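Local structure of SxtG (Microseira wollei, 6U1R) at residues A36-I41 against R374-L379; M270-G275 against L321-L326. The protein is an amidinotransferase of the saxitoxin biosynthetic pathway, probably moving amidino groups by way of an amidino-cysteine intermediate. All coordinates share one frame; numbering follows the deposited sequence.

Overall arrangement
Contact 1 is partly buried and polar: the strand near the start of the modelled chain pairs with the strand near its end, and glutamates and arginines link up over one face. Contact 2 is wholly buried and largely apolar, the edge strand of one sheet meeting the short strand of another and the turn before it, through methionine, leucine and valine side chains and buried carbonyls. The two share no strand but touch, their centres about 14 Å apart. At the junction L326 of contact 2 offers its carbonyl to N of L37, probably as a hydrogen bond, and O of M325 probably accepts from NH1 of R375. Contact 2 also nears the predicted active site, through N322; contact 1 lies away from it.

Contact 1 of 2, residues A36-I41 against R374-L379; sequences ALEEVI and RRRGTL
E38 and E39 both reach for the guanidinium of R374. NE of R374 gives to OE1 of E38 at 2.9 Å, in the guanidinium plane and on the anti lone pair of the oxygen, although the two flat groups stand 70° apart. NH1 and NH2 of R374 converge instead on a single oxygen, OE1 of E39, from the same face of its carboxylate: NH2 close to the plane on the anti side, NH1 from well above it at 3.0 Å. CB of E39 lies over the guanidinium face. A bend about chi3 (66°) swings NE of R374 out of the line of its chain toward E38. The second oxygen of E38, OE2, takes an almost straight bond from NH1 of R376 at 2.8 Å, so one carboxylate bridges two arginines; CB of A36 covers a face of the R376 guanidinium, 3.4 Å from NH2.

Two neighbouring glutamates can face one arginine because of a classic beta bulge. O of R374 accepts from N of E38 at 2.8 Å and from N of E39 at 3.2 Å, and the register of the antiparallel pair shifts by one residue. In the propeller-like fold of amidinotransferases, this pairing of a first and a last strand ties the two ends of the chain together. On the opposite sheet face, L37 sets CD1 over the centre of the R375 guanidinium, 4.0 Å above its plane.

Further out, R108 and Y170 hold OE2 of E39, while O of P27 takes NH1 of R374. R375 is fixed by D372 at NE and by O of D35 at NH1. One water accepts from NH2 of R374; another joins N of A36 to O of R376.

Contact 2 of 2, residues M270-G275 against L321-L326; sequences MPLAPG and LNVLML
L321 meets M270 through its carbonyl: O of L321 lies 3.5 Å from CG of M270, and the methionine chain, bent at chi2 (-68°) and chi3, folds round so that CE also comes close to that oxygen. N322 follows at the centre of an inverse gamma turn, marked by a weak bond from N of V323 back to O of L321. Its side chain points away from the contact: ND2 gives to O of D266, and OD1 accepts from backbone N of C368, the predicted amidino-cysteine residue of the active site.

V323 touches both M270 and L272. Its O is 3.4 Å from CE of M270, and its CG2 packs against CD2 of L272 at 3.8 Å, the two side chains crossing at about a right angle. Here strand 269-273 packs against strand 324-325 and the turn leading into it, side chains meeting side chains and carbonyls without backbone pairing; each strand is outermost in its own three-stranded sheet within this chain. L324 turns away, onto F96 and L100 of helix 83-102.

M325 points back in. Bent at chi2 (-57°) and chi3, it lays SD 3.9 Å from CD2 of L272. O of L272 is buried with no hydrogen-bonding partner in the model; CG and CE of M325 lie against it instead, CE at 3.4 Å. V331 of strand 330-334 also touches both V323 and M325.

Contact 1 of 2, residues A36-I41 against R374-L379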
# COMPACT_ATOMS: atom_id res chain seq x y z
N ALA A 36 12.75 2.41 26.10
CA ALA A 36 11.74 2.84 27.07
C ALA A 36 10.42 3.22 26.40
O ALA A 36 10.36 4.16 25.61
CB ALA A 36 12.28 4.02 27.88
N LEU A 37 9.35 2.50 26.75
CA LEU A 37 8.08 2.58 26.02
C LEU A 37 7.30 3.81 26.47
O LEU A 37 7.01 3.97 27.67
CB LEU A 37 7.27 1.31 26.25
CG LEU A 37 5.94 1.16 25.48
CD1 LEU A 37 6.17 1.26 23.99
CD2 LEU A 37 5.27 -0.16 25.85
N GLU A 38 6.98 4.70 25.53
CA GLU A 38 6.26 5.93 25.83
C GLU A 38 4.81 5.91 25.36
O GLU A 38 3.93 6.44 26.04
CB GLU A 38 6.97 7.14 25.20
CG GLU A 38 8.32 7.46 25.86
CD GLU A 38 8.96 8.76 25.40
OE1 GLU A 38 8.48 9.39 24.43
OE2 GLU A 38 9.96 9.17 26.03
N GLU A 39 4.54 5.30 24.21
CA GLU A 39 3.19 5.29 23.67
C GLU A 39 3.00 3.99 22.90
O GLU A 39 3.89 3.57 22.16
CB GLU A 39 2.91 6.51 22.78
CG GLU A 39 1.49 6.51 22.19
CD GLU A 39 1.04 7.88 21.67
OE1 GLU A 39 1.57 8.91 22.14
OE2 GLU A 39 0.13 7.92 20.81
N VAL A 40 1.83 3.37 23.10
CA VAL A 40 1.50 2.08 22.50
C VAL A 40 0.04 2.09 22.05
O VAL A 40 -0.83 2.64 22.74
CB VAL A 40 1.79 0.94 23.52
CG1 VAL A 40 0.80 0.99 24.71
CG2 VAL A 40 1.81 -0.41 22.84
N ILE A 41 -0.23 1.52 20.87
CA ILE A 41 -1.60 1.19 20.46
C ILE A 41 -1.92 -0.18 21.02
O ILE A 41 -1.12 -1.11 20.89
CB ILE A 41 -1.75 1.20 18.92
CG1 ILE A 41 -1.33 2.57 18.35
CG2 ILE A 41 -3.18 0.82 18.53
CD1 ILE A 41 -1.37 2.69 16.80
N ARG A 374 6.01 4.55 20.03
CA ARG A 374 7.07 5.45 20.51
C ARG A 374 7.83 4.80 21.66
O ARG A 374 7.27 4.57 22.74
CB ARG A 374 6.53 6.81 20.95
CG ARG A 374 7.68 7.77 21.24
CD ARG A 374 7.25 9.24 21.28
NE ARG A 374 6.36 9.50 22.40
CZ ARG A 374 5.03 9.56 22.32
NH1 ARG A 374 4.39 9.36 21.18
NH2 ARG A 374 4.33 9.81 23.41
N ARG A 375 9.10 4.51 21.39
CA ARG A 375 10.09 4.12 22.39
C ARG A 375 11.24 5.12 22.30
O ARG A 375 11.80 5.34 21.22
CB ARG A 375 10.64 2.72 22.15
CG ARG A 375 9.65 1.57 22.34
CD ARG A 375 10.33 0.24 22.02
NE ARG A 375 9.38 -0.85 22.18
CZ ARG A 375 9.06 -1.40 23.34
NH1 ARG A 375 9.63 -0.98 24.48
NH2 ARG A 375 8.16 -2.38 23.38
N ARG A 376 11.62 5.70 23.43
CA ARG A 376 12.68 6.69 23.46
C ARG A 376 14.01 6.07 23.01
O ARG A 376 14.53 5.17 23.67
CB ARG A 376 12.79 7.24 24.88
CG ARG A 376 13.59 8.52 25.02
CD ARG A 376 13.27 9.21 26.35
NE ARG A 376 13.58 8.37 27.51
CZ ARG A 376 12.68 7.76 28.30
NH1 ARG A 376 11.37 7.86 28.09
NH2 ARG A 376 13.12 7.02 29.32
N GLY A 377 14.57 6.56 21.91
CA GLY A 377 15.83 6.03 21.44
C GLY A 377 16.14 6.42 20.01
O GLY A 377 15.41 7.18 19.37
N THR A 378 17.26 5.88 19.53
CA THR A 378 17.85 6.18 18.23
C THR A 378 18.20 4.87 17.52
O THR A 378 18.11 3.79 18.10
CB THR A 378 19.11 7.03 18.39
OG1 THR A 378 19.95 6.40 19.36
CG2 THR A 378 18.77 8.45 18.86
N LEU A 379 18.60 4.98 16.25
CA LEU A 379 18.99 3.82 15.45
C LEU A 379 20.44 3.44 15.74
O LEU A 379 21.35 4.25 15.54
CB LEU A 379 18.84 4.12 13.96
CG LEU A 379 19.21 2.99 13.00
CD1 LEU A 379 18.35 1.74 13.26
CD2 LEU A 379 19.05 3.47 11.56
O HOH W 1 15.40 4.28 25.94
O HOH W 2 5.76 10.87 25.73

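Contact 2 of 2, residues M270-G275 against L321-L326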
# COMPACT_ATOMS: atom_id res chain seq x y z
N MET A 270 12.52 -13.73 20.28
CA MET A 270 12.09 -12.50 20.95
C MET A 270 13.28 -11.75 21.55
O MET A 270 13.75 -12.09 22.66
CB MET A 270 11.05 -12.81 22.01
CG MET A 270 9.71 -13.20 21.36
SD MET A 270 8.99 -11.77 20.54
CE MET A 270 8.05 -11.06 21.91
N PRO A 271 13.77 -10.72 20.88
CA PRO A 271 14.76 -9.83 21.50
C PRO A 271 14.18 -9.18 22.74
O PRO A 271 13.08 -8.62 22.71
CB PRO A 271 15.05 -8.79 20.40
CG PRO A 271 14.56 -9.44 19.12
CD PRO A 271 13.41 -10.30 19.52
N LEU A 272 14.92 -9.23 23.84
CA LEU A 272 14.46 -8.62 25.09
C LEU A 272 15.23 -7.36 25.48
O LEU A 272 14.65 -6.49 26.11
CB LEU A 272 14.55 -9.62 26.25
CG LEU A 272 13.77 -10.92 26.08
CD1 LEU A 272 13.88 -11.77 27.33
CD2 LEU A 272 12.32 -10.66 25.73
N ALA A 273 16.50 -7.27 25.11
CA ALA A 273 17.39 -6.18 25.47
C ALA A 273 18.67 -6.33 24.65
O ALA A 273 18.93 -7.40 24.11
CB ALA A 273 17.73 -6.19 26.97
N PRO A 274 19.47 -5.26 24.54
CA PRO A 274 20.76 -5.40 23.87
C PRO A 274 21.55 -6.58 24.43
O PRO A 274 21.74 -6.69 25.64
CB PRO A 274 21.45 -4.05 24.13
CG PRO A 274 20.30 -3.10 24.27
CD PRO A 274 19.25 -3.89 25.03
N GLY A 275 21.95 -7.50 23.55
CA GLY A 275 22.69 -8.69 23.91
C GLY A 275 21.88 -9.85 24.47
O GLY A 275 22.49 -10.83 24.90
N LEU A 321 6.17 -16.94 25.41
CA LEU A 321 7.23 -16.11 24.84
C LEU A 321 6.73 -14.77 24.30
O LEU A 321 7.56 -13.90 24.02
CB LEU A 321 7.95 -16.87 23.71
CG LEU A 321 9.04 -17.86 24.12
CD1 LEU A 321 8.45 -19.18 24.55
CD2 LEU A 321 10.02 -18.05 22.97
N ASN A 322 5.42 -14.57 24.16
CA ASN A 322 4.88 -13.36 23.54
C ASN A 322 4.85 -12.21 24.55
O ASN A 322 3.82 -11.55 24.73
CB ASN A 322 3.47 -13.66 23.00
CG ASN A 322 3.00 -12.68 21.95
OD1 ASN A 322 1.95 -12.03 22.11
ND2 ASN A 322 3.72 -12.62 20.83
N VAL A 323 6.00 -11.94 25.18
CA VAL A 323 6.12 -10.91 26.22
C VAL A 323 6.25 -9.53 25.60
O VAL A 323 6.51 -9.38 24.40
CB VAL A 323 7.34 -11.21 27.12
CG1 VAL A 323 7.11 -12.49 27.93
CG2 VAL A 323 8.62 -11.29 26.28
N LEU A 324 6.09 -8.50 26.44
CA LEU A 324 6.21 -7.10 26.02
C LEU A 324 7.17 -6.41 26.98
O LEU A 324 6.95 -6.43 28.19
CB LEU A 324 4.85 -6.37 26.02
CG LEU A 324 4.90 -4.87 25.70
CD1 LEU A 324 5.31 -4.67 24.26
CD2 LEU A 324 3.58 -4.15 25.98
N MET A 325 8.22 -5.80 26.43
CA MET A 325 9.20 -5.05 27.21
C MET A 325 8.76 -3.60 27.35
O MET A 325 8.48 -2.94 26.35
CB MET A 325 10.58 -5.08 26.54
CG MET A 325 11.17 -6.46 26.25
SD MET A 325 11.32 -7.48 27.69
CE MET A 325 12.48 -6.53 28.68
N LEU A 326 8.76 -3.10 28.59
CA LEU A 326 8.54 -1.68 28.84
C LEU A 326 9.83 -0.87 28.83
O LEU A 326 9.78 0.35 28.63
CB LEU A 326 7.83 -1.50 30.19
CG LEU A 326 6.59 -2.36 30.41
CD1 LEU A 326 5.91 -2.01 31.72
CD2 LEU A 326 5.62 -2.25 29.23